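Local coordinates for protein N-acetylglucosamine-specific lectin (Saxidomus purpuratus, PDB 6A7S) that binds N-acetylated amino sugars such as N-acetylglucosamine and N-acetylgalactosamine, as a bivalve C-type lectin that also carries calcium, at residues T83-Y88 against N148-C153; Y88-R93 against L126-Y131; I112-G117 against W138-D143. All blocks are in the same frame, centred on the assembly; numbering follows the deposited sequence.

Contact 1 of 3, residues T83-Y88 against N148-C153; sequences TAKHYY and NGPCIC. With NGA (2-acetamido-2-deoxy-beta-D-galactopyranose), chain B.
Lys85 begins the contact by laying its aliphatic chain alongside the ring of Pro150, the two running past each other in opposite directions with CG of Lys85 4.1 Å from CG of Pro150. The chain bends at chi2 and again at chi4, and its ammonium group forms a salt bridge with Glu44. Tyr87 carries the polar link. Its CG is placed between its own backbone N and carbonyl carbon (chi1 55°), which turns the phenol toward 148-153, and its OH donates to the backbone O of Asn148 over 2.7 Å. The hydroxyl stands well above that carbonyl's plane, 49° out of it, so the bond does not follow a lone pair. CE2 of the same ring passes 3.8 Å from CA of Gly149, a close approach to bare backbone. On one ring face the acetamido methyl C8 of the bound N-acetylgalactosamine sits over the middle, 3.8 Å from CG of Tyr87. The backbone O of Tyr87 meanwhile lies 3.2 Å from CD of Pro150. Tyr88 ends the segment with a CH-pi contact: CG of Pro150 sits over the middle of the phenol face, 3.5 Å from its centroid and 13° off the normal, the two side chains crossing at about a right angle. CA of Tyr88 makes a CA-H...O contact with O of Pro150; its CB packs on CG1 of Ile152, an apolar side-chain contact. The phenol hydroxyl of Tyr88 is held by Glu44, which thus serves both Lys85 and Tyr88. The contact joins the two antiparallel sheets of the C-type lectin fold, strand 87-95 of the sugar-site sheet meeting strand 149-155 of the other. Beyond, Ile152 meets Phe42 of strand 38-47, Cys151 packs against helix 49-58, and Cys153 is disulfide-bonded to Cys56 in that helix.

Contact 2 of 3, residues Y88-R93 against L126-Y131; sequences YWIGAR and LDYLNY. With NGA (2-acetamido-2-deoxy-beta-D-galactopyranose), chain B.
Tyr88 and Tyr128 form an antiparallel hydrogen-bonded pair, joined by Tyr88 N to Tyr128 O (3.1 Å) and Tyr128 N to Tyr88 O (2.9 Å), within the C-type lectin sheet that sets Asp127 beside the acetamido group of the bound N-acetylgalactosamine. Farther along, Ile90 N donates to Leu126 O, and beyond the inverse gamma turn centred on Gly91, Leu126 N reaches Ala92 O. Leu126 thus bonds on both sides of the corner. Trp89 and Asp127 make the non-hydrogen-bonded pair between the Tyr88-Tyr128 pair and the Ile90 N to Leu126 O bond.

Apolar contacts add to the backbone bonds. CG2 of Ile90 meets the edge of the Tyr128 ring in its plane, 3.5 Å from CD1, while CG1 of Ile90 packs on CB of Leu126 and Ala92 CB on CD1 of Leu126.

Near the sugar, CE3 and CZ3 of Trp89 pack at a slant against CB and OD2 of Asp127, ring and carboxylate planes differing by 22°; at the indole edge, Leu126 O lies 3.3 Å from CE3 of Trp89. The first torsion of Asp127 (chi1 54°) puts CG between its backbone N and carbonyl carbon, bringing OD2 to 2.6 Å from O7 of N-acetylgalactosamine. Tyr131 CD2 approaches the sugar's O5 at 3.4 Å.

Strand 125-131 lies between strands 87-95 and 137-141; Tyr128 extends to helix 69-79, its hydroxyl bonded to Asp72, and Trp89 also bonds through its backbone to strand 149-155.

Contact 3 of 3, residues I112-G117 against W138-D143; sequences IGWGPG and WNDHVD. With NGA (2-acetamido-2-deoxy-beta-D-galactopyranose), chain B; SO4 (sulfate ion), chain E.
Trp138 and Trp114 meet in a T-shaped (edge-to-face) pair where the long loop of the C-type lectin domain docks on strand 137-141, whose Trp-Asn-Asp run matches the WND signature of the family. The six-membered ring of Trp138 turns its edge to the five-membered ring of Trp114, with centroids 5.5 Å apart and planes at 76°. Over one face of the Trp138 indole lies Gly113: its CA stands above the six-membered ring, 3.6 Å from the centroid and 9° off the normal, a CH-pi contact made close by the lack of a side chain.

Two backbone bonds at Trp138 hold this packing in place. Its N donates to O of Gly113 almost straight (178°), and its O accepts from N of Gly115 in the carbonyl plane, on a lone pair. With the loop gripped at both sides of Trp114, CZ3 of that indole reaches the backbone at Asp140, whose N is buried without a partner in the model.

Outward, the Trp138 indole N bonds to Tyr128 OH, and the Trp114 ring meets Tyr101 edge-to-face. Along the same strand follow the residues that bind the sugar. Asn139 is held through OD1 by Lys118 NZ; both Asn139 and Asp140 belong to the second calcium site seen in this protein, and OD1 of Asp140 accepts from the backbone N of Asp120. Asn139 ND2 donates to both O3 and O7 of N-acetylgalactosamine, 3.0 Å each, while His141 ND1 shares a 2.7 Å hydrogen bond with that same O3.

In the fold
All three contacts lie in one C-type lectin domain and step across it: centres of contacts 1 and 2 are about 8 Å apart, those of contacts 2 and 3 about 7 Å, and those of contacts 1 and 3 about 14 Å. Tyr88 belongs to both contact 1 and contact 2, and strands 87-95, 125-131 and 137-141 are successive neighbours in one antiparallel sheet. Contacts 2 and 3 are nested in the chain loop closed by contact 1, and their own segments alternate. Each contact touches the bound N-acetylgalactosamine, so the sugar site gathers side chains from residues far apart in sequence onto one side of this sheet.

Contact 1 of 3, residues T83-Y88 against N148-C153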
loop_
_atom_site.group_PDB
_atom_site.type_symbol
_atom_site.label_atom_id
_atom_site.label_comp_id
_atom_site.label_asym_id
_atom_site.label_seq_id
_atom_site.Cartn_x
_atom_site.Cartn_y
_atom_site.Cartn_z
ATOM N N THR A 83 -23.308 -4.540 -17.437
ATOM C CA THR A 83 -23.213 -4.159 -18.882
ATOM C C THR A 83 -23.823 -2.777 -19.130
ATOM O O THR A 83 -23.711 -2.286 -20.194
ATOM C CB THR A 83 -23.942 -5.167 -19.795
ATOM O OG1 THR A 83 -25.265 -5.290 -19.275
ATOM C CG2 THR A 83 -23.314 -6.545 -19.812
ATOM N N ALA A 84 -24.458 -2.149 -18.137
ATOM C CA ALA A 84 -25.143 -0.880 -18.342
ATOM C C ALA A 84 -24.136 0.252 -18.639
ATOM O O ALA A 84 -24.414 1.124 -19.413
ATOM C CB ALA A 84 -25.979 -0.534 -17.127
ATOM N N LYS A 85 -23.001 0.284 -17.948
ATOM C CA LYS A 85 -22.062 1.375 -18.006
ATOM C C LYS A 85 -20.805 0.864 -18.697
ATOM O O LYS A 85 -20.423 -0.258 -18.455
ATOM C CB LYS A 85 -21.660 1.870 -16.608
ATOM C CG LYS A 85 -22.787 2.091 -15.595
ATOM C CD LYS A 85 -23.581 3.347 -15.813
ATOM C CE LYS A 85 -24.843 3.393 -14.993
ATOM N NZ LYS A 85 -24.569 3.800 -13.603
ATOM N N HIS A 86 -20.146 1.721 -19.491
ATOM C CA HIS A 86 -18.980 1.330 -20.223
ATOM C C HIS A 86 -17.741 2.146 -19.807
ATOM O O HIS A 86 -16.694 1.982 -20.374
ATOM C CB HIS A 86 -19.298 1.326 -21.754
ATOM C CG HIS A 86 -19.355 2.655 -22.462
ATOM N ND1 HIS A 86 -20.455 3.485 -22.411
ATOM C CD2 HIS A 86 -18.462 3.284 -23.292
ATOM C CE1 HIS A 86 -20.228 4.582 -23.145
ATOM N NE2 HIS A 86 -19.003 4.484 -23.701
ATOM N N TYR A 87 -17.832 2.977 -18.770
ATOM C CA TYR A 87 -16.648 3.566 -18.208
ATOM C C TYR A 87 -16.904 3.952 -16.745
ATOM O O TYR A 87 -18.007 4.327 -16.398
ATOM C CB TYR A 87 -16.176 4.794 -19.002
ATOM C CG TYR A 87 -17.196 5.881 -19.204
ATOM C CD1 TYR A 87 -18.100 5.802 -20.249
ATOM C CD2 TYR A 87 -17.271 7.001 -18.373
ATOM C CE1 TYR A 87 -19.085 6.757 -20.429
ATOM C CE2 TYR A 87 -18.240 7.983 -18.557
ATOM C CZ TYR A 87 -19.146 7.863 -19.602
ATOM O OH TYR A 87 -20.116 8.798 -19.829
ATOM N N TYR A 88 -15.816 3.946 -15.966
ATOM C CA TYR A 88 -15.777 4.345 -14.530
ATOM C C TYR A 88 -14.526 5.186 -14.268
ATOM O O TYR A 88 -13.408 4.803 -14.579
ATOM C CB TYR A 88 -15.708 3.154 -13.595
ATOM C CG TYR A 88 -16.968 2.349 -13.510
ATOM C CD1 TYR A 88 -17.395 1.577 -14.584
ATOM C CD2 TYR A 88 -17.720 2.328 -12.339
ATOM C CE1 TYR A 88 -18.565 0.836 -14.498
ATOM C CE2 TYR A 88 -18.889 1.572 -12.229
ATOM C CZ TYR A 88 -19.315 0.830 -13.318
ATOM O OH TYR A 88 -20.486 0.114 -13.211
ATOM N N ASN A 148 -20.302 12.602 -17.856
ATOM C CA ASN A 148 -20.881 12.049 -16.656
ATOM C C ASN A 148 -20.824 10.534 -16.669
ATOM O O ASN A 148 -21.311 9.873 -17.628
ATOM C CB ASN A 148 -22.332 12.473 -16.491
ATOM C CG ASN A 148 -22.435 13.949 -16.209
ATOM O OD1 ASN A 148 -21.647 14.530 -15.474
ATOM N ND2 ASN A 148 -23.413 14.565 -16.820
ATOM N N GLY A 149 -20.344 9.974 -15.562
ATOM C CA GLY A 149 -20.334 8.527 -15.388
ATOM C C GLY A 149 -20.200 8.147 -13.911
ATOM O O GLY A 149 -20.051 9.025 -13.053
ATOM N N PRO A 150 -20.158 6.834 -13.628
ATOM C CA PRO A 150 -19.898 6.283 -12.293
ATOM C C PRO A 150 -18.398 6.323 -11.981
ATOM O O PRO A 150 -17.562 6.738 -12.832
ATOM C CB PRO A 150 -20.386 4.857 -12.410
ATOM C CG PRO A 150 -19.985 4.492 -13.835
ATOM C CD PRO A 150 -20.266 5.761 -14.634
ATOM N N CYS A 151 -18.051 5.966 -10.745
ATOM C CA CYS A 151 -16.674 6.073 -10.304
ATOM C C CYS A 151 -16.365 5.012 -9.240
ATOM O O CYS A 151 -17.261 4.286 -8.767
ATOM C CB CYS A 151 -16.353 7.497 -9.856
ATOM S SG CYS A 151 -17.156 7.906 -8.270
ATOM N N ILE A 152 -15.058 4.913 -8.936
ATOM C CA ILE A 152 -14.500 3.975 -7.999
ATOM C C ILE A 152 -13.694 4.747 -6.950
ATOM O O ILE A 152 -12.689 5.389 -7.260
ATOM C CB ILE A 152 -13.618 2.915 -8.658
ATOM C CG1 ILE A 152 -14.270 2.244 -9.883
ATOM C CG2 ILE A 152 -13.268 1.896 -7.583
ATOM C CD1 ILE A 152 -13.356 1.304 -10.593
ATOM N N CYS A 153 -14.161 4.653 -5.706
ATOM C CA CYS A 153 -13.429 5.255 -4.579
ATOM C C CYS A 153 -12.695 4.156 -3.808
ATOM O O CYS A 153 -13.125 3.005 -3.754
ATOM C CB CYS A 153 -14.360 5.935 -3.574
ATOM S SG CYS A 153 -15.513 7.167 -4.258
HETATM C C1 NGA B . -14.705 6.716 -25.973
HETATM C C2 NGA B . -13.857 7.204 -24.789
HETATM C C3 NGA B . -13.228 8.414 -25.467
HETATM C C4 NGA B . -12.573 7.949 -26.805
HETATM C C5 NGA B . -13.389 6.967 -27.633
HETATM C C6 NGA B . -12.817 6.462 -28.984
HETATM C C7 NGA B . -14.367 7.602 -22.422
HETATM C C8 NGA B . -15.358 8.335 -21.529
HETATM N N2 NGA B . -14.670 7.712 -23.707
HETATM O O1 NGA B . -16.078 6.448 -25.927
HETATM O O3 NGA B . -12.366 9.096 -24.569
HETATM O O4 NGA B . -11.346 7.413 -26.333
HETATM O O5 NGA B . -13.861 5.890 -26.770
HETATM O O6 NGA B . -12.576 7.609 -29.824
HETATM O O7 NGA B . -13.368 7.050 -22.026
#

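Contact 2 of 3, residues Y88-R93 against L126-Y131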
loop_
_atom_site.group_PDB
_atom_site.type_symbol
_atom_site.label_atom_id
_atom_site.label_comp_id
_atom_site.label_asym_id
_atom_site.label_seq_id
_atom_site.Cartn_x
_atom_site.Cartn_y
_atom_site.Cartn_z
ATOM N N TYR A 88 -15.816 3.946 -15.966
ATOM C CA TYR A 88 -15.777 4.345 -14.530
ATOM C C TYR A 88 -14.526 5.186 -14.268
ATOM O O TYR A 88 -13.408 4.803 -14.579
ATOM C CB TYR A 88 -15.708 3.154 -13.595
ATOM C CG TYR A 88 -16.968 2.349 -13.510
ATOM C CD1 TYR A 88 -17.395 1.577 -14.584
ATOM C CD2 TYR A 88 -17.720 2.328 -12.339
ATOM C CE1 TYR A 88 -18.565 0.836 -14.498
ATOM C CE2 TYR A 88 -18.889 1.572 -12.229
ATOM C CZ TYR A 88 -19.315 0.830 -13.318
ATOM O OH TYR A 88 -20.486 0.114 -13.211
ATOM N N TRP A 89 -14.739 6.360 -13.684
ATOM C CA TRP A 89 -13.611 7.266 -13.360
ATOM C C TRP A 89 -12.712 6.673 -12.270
ATOM O O TRP A 89 -13.215 6.037 -11.350
ATOM C CB TRP A 89 -14.156 8.630 -12.962
ATOM C CG TRP A 89 -14.913 9.339 -14.031
ATOM C CD1 TRP A 89 -16.196 9.791 -13.963
ATOM C CD2 TRP A 89 -14.430 9.693 -15.338
ATOM N NE1 TRP A 89 -16.545 10.391 -15.134
ATOM C CE2 TRP A 89 -15.487 10.342 -15.996
ATOM C CE3 TRP A 89 -13.229 9.512 -16.011
ATOM C CZ2 TRP A 89 -15.402 10.752 -17.320
ATOM C CZ3 TRP A 89 -13.119 9.987 -17.303
ATOM C CH2 TRP A 89 -14.186 10.625 -17.929
ATOM N N ILE A 90 -11.401 6.928 -12.405
ATOM C CA ILE A 90 -10.381 6.514 -11.469
ATOM C C ILE A 90 -9.422 7.684 -11.183
ATOM O O ILE A 90 -9.435 8.706 -11.839
ATOM C CB ILE A 90 -9.619 5.250 -11.959
ATOM C CG1 ILE A 90 -8.799 5.517 -13.232
ATOM C CG2 ILE A 90 -10.556 4.042 -12.098
ATOM C CD1 ILE A 90 -7.894 4.383 -13.612
ATOM N N GLY A 91 -8.520 7.495 -10.216
ATOM C CA GLY A 91 -7.796 8.615 -9.589
ATOM C C GLY A 91 -6.502 8.930 -10.280
ATOM O O GLY A 91 -5.420 8.937 -9.651
ATOM N N ALA A 92 -6.584 9.232 -11.579
ATOM C CA ALA A 92 -5.441 9.702 -12.272
ATOM C C ALA A 92 -5.840 10.663 -13.390
ATOM O O ALA A 92 -6.908 10.566 -13.962
ATOM C CB ALA A 92 -4.634 8.541 -12.792
ATOM N N ARG A 93 -4.926 11.590 -13.691
ATOM C CA ARG A 93 -5.109 12.609 -14.703
ATOM C C ARG A 93 -3.749 13.209 -15.078
ATOM O O ARG A 93 -2.778 13.023 -14.360
ATOM C CB ARG A 93 -6.083 13.681 -14.206
ATOM C CG ARG A 93 -5.503 14.729 -13.269
ATOM C CD ARG A 93 -6.460 15.902 -13.068
ATOM N NE ARG A 93 -6.878 16.634 -14.269
ATOM C CZ ARG A 93 -7.848 17.550 -14.296
ATOM N NH1 ARG A 93 -8.543 17.826 -13.202
ATOM N NH2 ARG A 93 -8.117 18.197 -15.411
ATOM N N LEU A 126 -8.416 9.773 -16.352
ATOM C CA LEU A 126 -8.419 8.369 -16.670
ATOM C C LEU A 126 -9.734 7.746 -16.208
ATOM O O LEU A 126 -10.326 8.125 -15.163
ATOM C CB LEU A 126 -7.221 7.656 -16.042
ATOM C CG LEU A 126 -5.940 7.672 -16.869
ATOM C CD1 LEU A 126 -5.214 9.011 -16.754
ATOM C CD2 LEU A 126 -5.045 6.540 -16.421
ATOM N N ASP A 127 -10.153 6.766 -17.009
ATOM C CA ASP A 127 -11.227 5.856 -16.667
ATOM C C ASP A 127 -10.803 4.425 -16.970
ATOM O O ASP A 127 -9.799 4.197 -17.572
ATOM C CB ASP A 127 -12.541 6.237 -17.348
ATOM C CG ASP A 127 -12.476 6.380 -18.870
ATOM O OD1 ASP A 127 -11.596 5.742 -19.459
ATOM O OD2 ASP A 127 -13.394 7.048 -19.434
ATOM N N TYR A 128 -11.506 3.466 -16.365
ATOM C CA TYR A 128 -11.579 2.159 -16.924
ATOM C C TYR A 128 -12.605 2.235 -18.036
ATOM O O TYR A 128 -13.653 2.805 -17.827
ATOM C CB TYR A 128 -11.992 1.102 -15.894
ATOM C CG TYR A 128 -10.813 0.542 -15.156
ATOM C CD1 TYR A 128 -10.319 1.176 -14.020
ATOM C CD2 TYR A 128 -10.152 -0.578 -15.598
ATOM C CE1 TYR A 128 -9.207 0.698 -13.347
ATOM C CE2 TYR A 128 -9.046 -1.082 -14.924
ATOM C CZ TYR A 128 -8.555 -0.428 -13.805
ATOM O OH TYR A 128 -7.441 -0.881 -13.160
ATOM N N LEU A 129 -12.272 1.719 -19.217
ATOM C CA LEU A 129 -13.167 1.835 -20.357
ATOM C C LEU A 129 -13.420 0.439 -20.915
ATOM O O LEU A 129 -12.544 -0.397 -20.961
ATOM C CB LEU A 129 -12.510 2.725 -21.421
ATOM C CG LEU A 129 -13.197 2.851 -22.795
ATOM C CD1 LEU A 129 -14.549 3.531 -22.672
ATOM C CD2 LEU A 129 -12.317 3.680 -23.744
ATOM N N ASN A 130 -14.647 0.225 -21.375
ATOM C CA ASN A 130 -15.018 -0.981 -22.059
ATOM C C ASN A 130 -15.547 -0.556 -23.425
ATOM O O ASN A 130 -16.698 -0.196 -23.519
ATOM C CB ASN A 130 -16.072 -1.789 -21.320
ATOM C CG ASN A 130 -16.301 -3.124 -22.000
ATOM O OD1 ASN A 130 -15.372 -3.707 -22.569
ATOM N ND2 ASN A 130 -17.513 -3.630 -21.882
ATOM N N TYR A 131 -14.674 -0.511 -24.439
ATOM C CA TYR A 131 -15.104 -0.055 -25.759
ATOM C C TYR A 131 -14.168 -0.618 -26.820
ATOM O O TYR A 131 -12.992 -0.327 -26.774
ATOM C CB TYR A 131 -15.066 1.481 -25.858
ATOM C CG TYR A 131 -15.596 2.050 -27.156
ATOM C CD1 TYR A 131 -16.889 1.760 -27.580
ATOM C CD2 TYR A 131 -14.811 2.848 -27.984
ATOM C CE1 TYR A 131 -17.390 2.264 -28.768
ATOM C CE2 TYR A 131 -15.288 3.338 -29.193
ATOM C CZ TYR A 131 -16.584 3.060 -29.571
ATOM O OH TYR A 131 -17.069 3.523 -30.747
HETATM C C1 NGA B . -14.705 6.716 -25.973
HETATM C C2 NGA B . -13.857 7.204 -24.789
HETATM C C3 NGA B . -13.228 8.414 -25.467
HETATM C C4 NGA B . -12.573 7.949 -26.805
HETATM C C5 NGA B . -13.389 6.967 -27.633
HETATM C C6 NGA B . -12.817 6.462 -28.984
HETATM C C7 NGA B . -14.367 7.602 -22.422
HETATM C C8 NGA B . -15.358 8.335 -21.529
HETATM N N2 NGA B . -14.670 7.712 -23.707
HETATM O O1 NGA B . -16.078 6.448 -25.927
HETATM O O3 NGA B . -12.366 9.096 -24.569
HETATM O O4 NGA B . -11.346 7.413 -26.333
HETATM O O5 NGA B . -13.861 5.890 -26.770
HETATM O O6 NGA B . -12.576 7.609 -29.824
HETATM O O7 NGA B . -13.368 7.050 -22.026
#

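Contact 3 of 3, residues I112-G117 against W138-D143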
loop_
_atom_site.group_PDB
_atom_site.type_symbol
_atom_site.label_atom_id
_atom_site.label_comp_id
_atom_site.label_asym_id
_atom_site.label_seq_id
_atom_site.Cartn_x
_atom_site.Cartn_y
_atom_site.Cartn_z
ATOM N N ILE A 112 1.143 -0.729 -15.097
ATOM C CA ILE A 112 0.731 0.025 -16.271
ATOM C C ILE A 112 -0.474 -0.707 -16.849
ATOM O O ILE A 112 -0.351 -1.811 -17.279
ATOM C CB ILE A 112 1.865 0.128 -17.320
ATOM C CG1 ILE A 112 3.148 0.716 -16.725
ATOM C CG2 ILE A 112 1.411 0.924 -18.526
ATOM C CD1 ILE A 112 3.001 2.103 -16.173
ATOM N N GLY A 113 -1.632 -0.057 -16.888
ATOM C CA GLY A 113 -2.869 -0.741 -17.234
ATOM C C GLY A 113 -3.583 -0.156 -18.457
ATOM O O GLY A 113 -4.778 -0.436 -18.674
ATOM N N TRP A 114 -2.903 0.674 -19.252
ATOM C CA TRP A 114 -3.523 1.260 -20.477
ATOM C C TRP A 114 -4.072 0.154 -21.381
ATOM O O TRP A 114 -3.464 -0.880 -21.508
ATOM C CB TRP A 114 -2.500 2.047 -21.269
ATOM C CG TRP A 114 -1.914 3.231 -20.571
ATOM C CD1 TRP A 114 -0.623 3.404 -20.180
ATOM C CD2 TRP A 114 -2.582 4.465 -20.276
ATOM N NE1 TRP A 114 -0.442 4.658 -19.658
ATOM C CE2 TRP A 114 -1.627 5.333 -19.713
ATOM C CE3 TRP A 114 -3.896 4.904 -20.420
ATOM C CZ2 TRP A 114 -1.955 6.616 -19.289
ATOM C CZ3 TRP A 114 -4.204 6.188 -20.056
ATOM C CH2 TRP A 114 -3.252 7.021 -19.484
ATOM N N GLY A 115 -5.216 0.379 -22.028
ATOM C CA GLY A 115 -5.722 -0.590 -23.015
ATOM C C GLY A 115 -4.949 -0.469 -24.337
ATOM O O GLY A 115 -4.095 0.431 -24.498
ATOM N N PRO A 116 -5.247 -1.367 -25.312
ATOM C CA PRO A 116 -4.613 -1.298 -26.629
ATOM C C PRO A 116 -4.668 0.132 -27.188
ATOM O O PRO A 116 -5.682 0.769 -27.243
ATOM C CB PRO A 116 -5.378 -2.391 -27.414
ATOM C CG PRO A 116 -5.742 -3.433 -26.364
ATOM C CD PRO A 116 -6.205 -2.506 -25.233
ATOM N N GLY A 117 -3.509 0.674 -27.563
ATOM C CA GLY A 117 -3.452 1.913 -28.301
ATOM C C GLY A 117 -3.465 3.118 -27.383
ATOM O O GLY A 117 -3.390 4.223 -27.867
ATOM N N TRP A 138 -7.406 1.053 -18.973
ATOM C CA TRP A 138 -7.427 2.465 -18.801
ATOM C C TRP A 138 -7.476 3.223 -20.161
ATOM O O TRP A 138 -6.867 2.795 -21.122
ATOM C CB TRP A 138 -6.174 2.918 -18.060
ATOM C CG TRP A 138 -5.835 2.224 -16.787
ATOM C CD1 TRP A 138 -6.606 1.456 -15.964
ATOM C CD2 TRP A 138 -4.571 2.379 -16.153
ATOM N NE1 TRP A 138 -5.877 1.070 -14.881
ATOM C CE2 TRP A 138 -4.629 1.633 -14.963
ATOM C CE3 TRP A 138 -3.391 3.037 -16.513
ATOM C CZ2 TRP A 138 -3.519 1.525 -14.131
ATOM C CZ3 TRP A 138 -2.307 2.960 -15.664
ATOM C CH2 TRP A 138 -2.372 2.191 -14.500
ATOM N N ASN A 139 -8.220 4.331 -20.184
ATOM C CA ASN A 139 -8.241 5.307 -21.256
ATOM C C ASN A 139 -8.085 6.689 -20.638
ATOM O O ASN A 139 -8.528 6.906 -19.494
ATOM C CB ASN A 139 -9.502 5.241 -22.129
ATOM C CG ASN A 139 -9.548 6.338 -23.187
ATOM O OD1 ASN A 139 -8.605 6.534 -23.969
ATOM N ND2 ASN A 139 -10.628 7.100 -23.165
ATOM N N ASP A 140 -7.470 7.601 -21.414
ATOM C CA ASP A 140 -7.473 8.997 -21.089
ATOM C C ASP A 140 -8.600 9.670 -21.872
ATOM O O ASP A 140 -8.644 9.625 -23.116
ATOM C CB ASP A 140 -6.123 9.696 -21.331
ATOM C CG ASP A 140 -5.458 9.467 -22.677
ATOM O OD1 ASP A 140 -5.903 8.567 -23.460
ATOM O OD2 ASP A 140 -4.467 10.232 -22.948
ATOM N N HIS A 141 -9.506 10.292 -21.106
ATOM C CA HIS A 141 -10.630 11.019 -21.667
ATOM C C HIS A 141 -10.358 12.512 -21.610
ATOM O O HIS A 141 -10.050 13.057 -20.545
ATOM C CB HIS A 141 -11.927 10.723 -20.926
ATOM C CG HIS A 141 -13.120 11.246 -21.633
ATOM N ND1 HIS A 141 -13.592 10.665 -22.820
ATOM C CD2 HIS A 141 -13.926 12.291 -21.341
ATOM C CE1 HIS A 141 -14.630 11.349 -23.217
ATOM N NE2 HIS A 141 -14.907 12.319 -22.293
ATOM N N VAL A 142 -10.624 13.170 -22.740
ATOM C CA VAL A 142 -10.217 14.569 -22.929
ATOM C C VAL A 142 -10.965 15.538 -21.997
ATOM O O VAL A 142 -10.419 16.591 -21.694
ATOM C CB VAL A 142 -10.380 14.979 -24.400
ATOM C CG1 VAL A 142 -11.826 14.968 -24.837
ATOM C CG2 VAL A 142 -9.714 16.320 -24.689
ATOM N N ASP A 143 -12.198 15.188 -21.595
ATOM C CA ASP A 143 -13.138 16.012 -20.830
ATOM C C ASP A 143 -13.188 15.551 -19.372
ATOM O O ASP A 143 -13.865 14.583 -19.052
ATOM C CB ASP A 143 -14.544 15.929 -21.433
ATOM C CG ASP A 143 -15.603 16.674 -20.659
ATOM O OD1 ASP A 143 -15.233 17.623 -19.879
ATOM O OD2 ASP A 143 -16.788 16.310 -20.825
HETATM C C1 NGA B . -14.705 6.716 -25.973
HETATM C C2 NGA B . -13.857 7.204 -24.789
HETATM C C3 NGA B . -13.228 8.414 -25.467
HETATM C C4 NGA B . -12.573 7.949 -26.805
HETATM C C5 NGA B . -13.389 6.967 -27.633
HETATM C C6 NGA B . -12.817 6.462 -28.984
HETATM C C7 NGA B . -14.367 7.602 -22.422
HETATM C C8 NGA B . -15.358 8.335 -21.529
HETATM N N2 NGA B . -14.670 7.712 -23.707
HETATM O O1 NGA B . -16.078 6.448 -25.927
HETATM O O3 NGA B . -12.366 9.096 -24.569
HETATM O O4 NGA B . -11.346 7.413 -26.333
HETATM O O5 NGA B . -13.861 5.890 -26.770
HETATM O O6 NGA B . -12.576 7.609 -29.824
HETATM O O7 NGA B . -13.368 7.050 -22.026
HETATM S S SO4 E . -0.581 -1.572 -27.532
HETATM O O1 SO4 E . -0.793 -0.084 -27.378
HETATM O O2 SO4 E . -1.504 -2.099 -28.564
HETATM O O3 SO4 E . 0.845 -1.768 -27.896
HETATM O O4 SO4 E . -0.817 -2.370 -26.287
#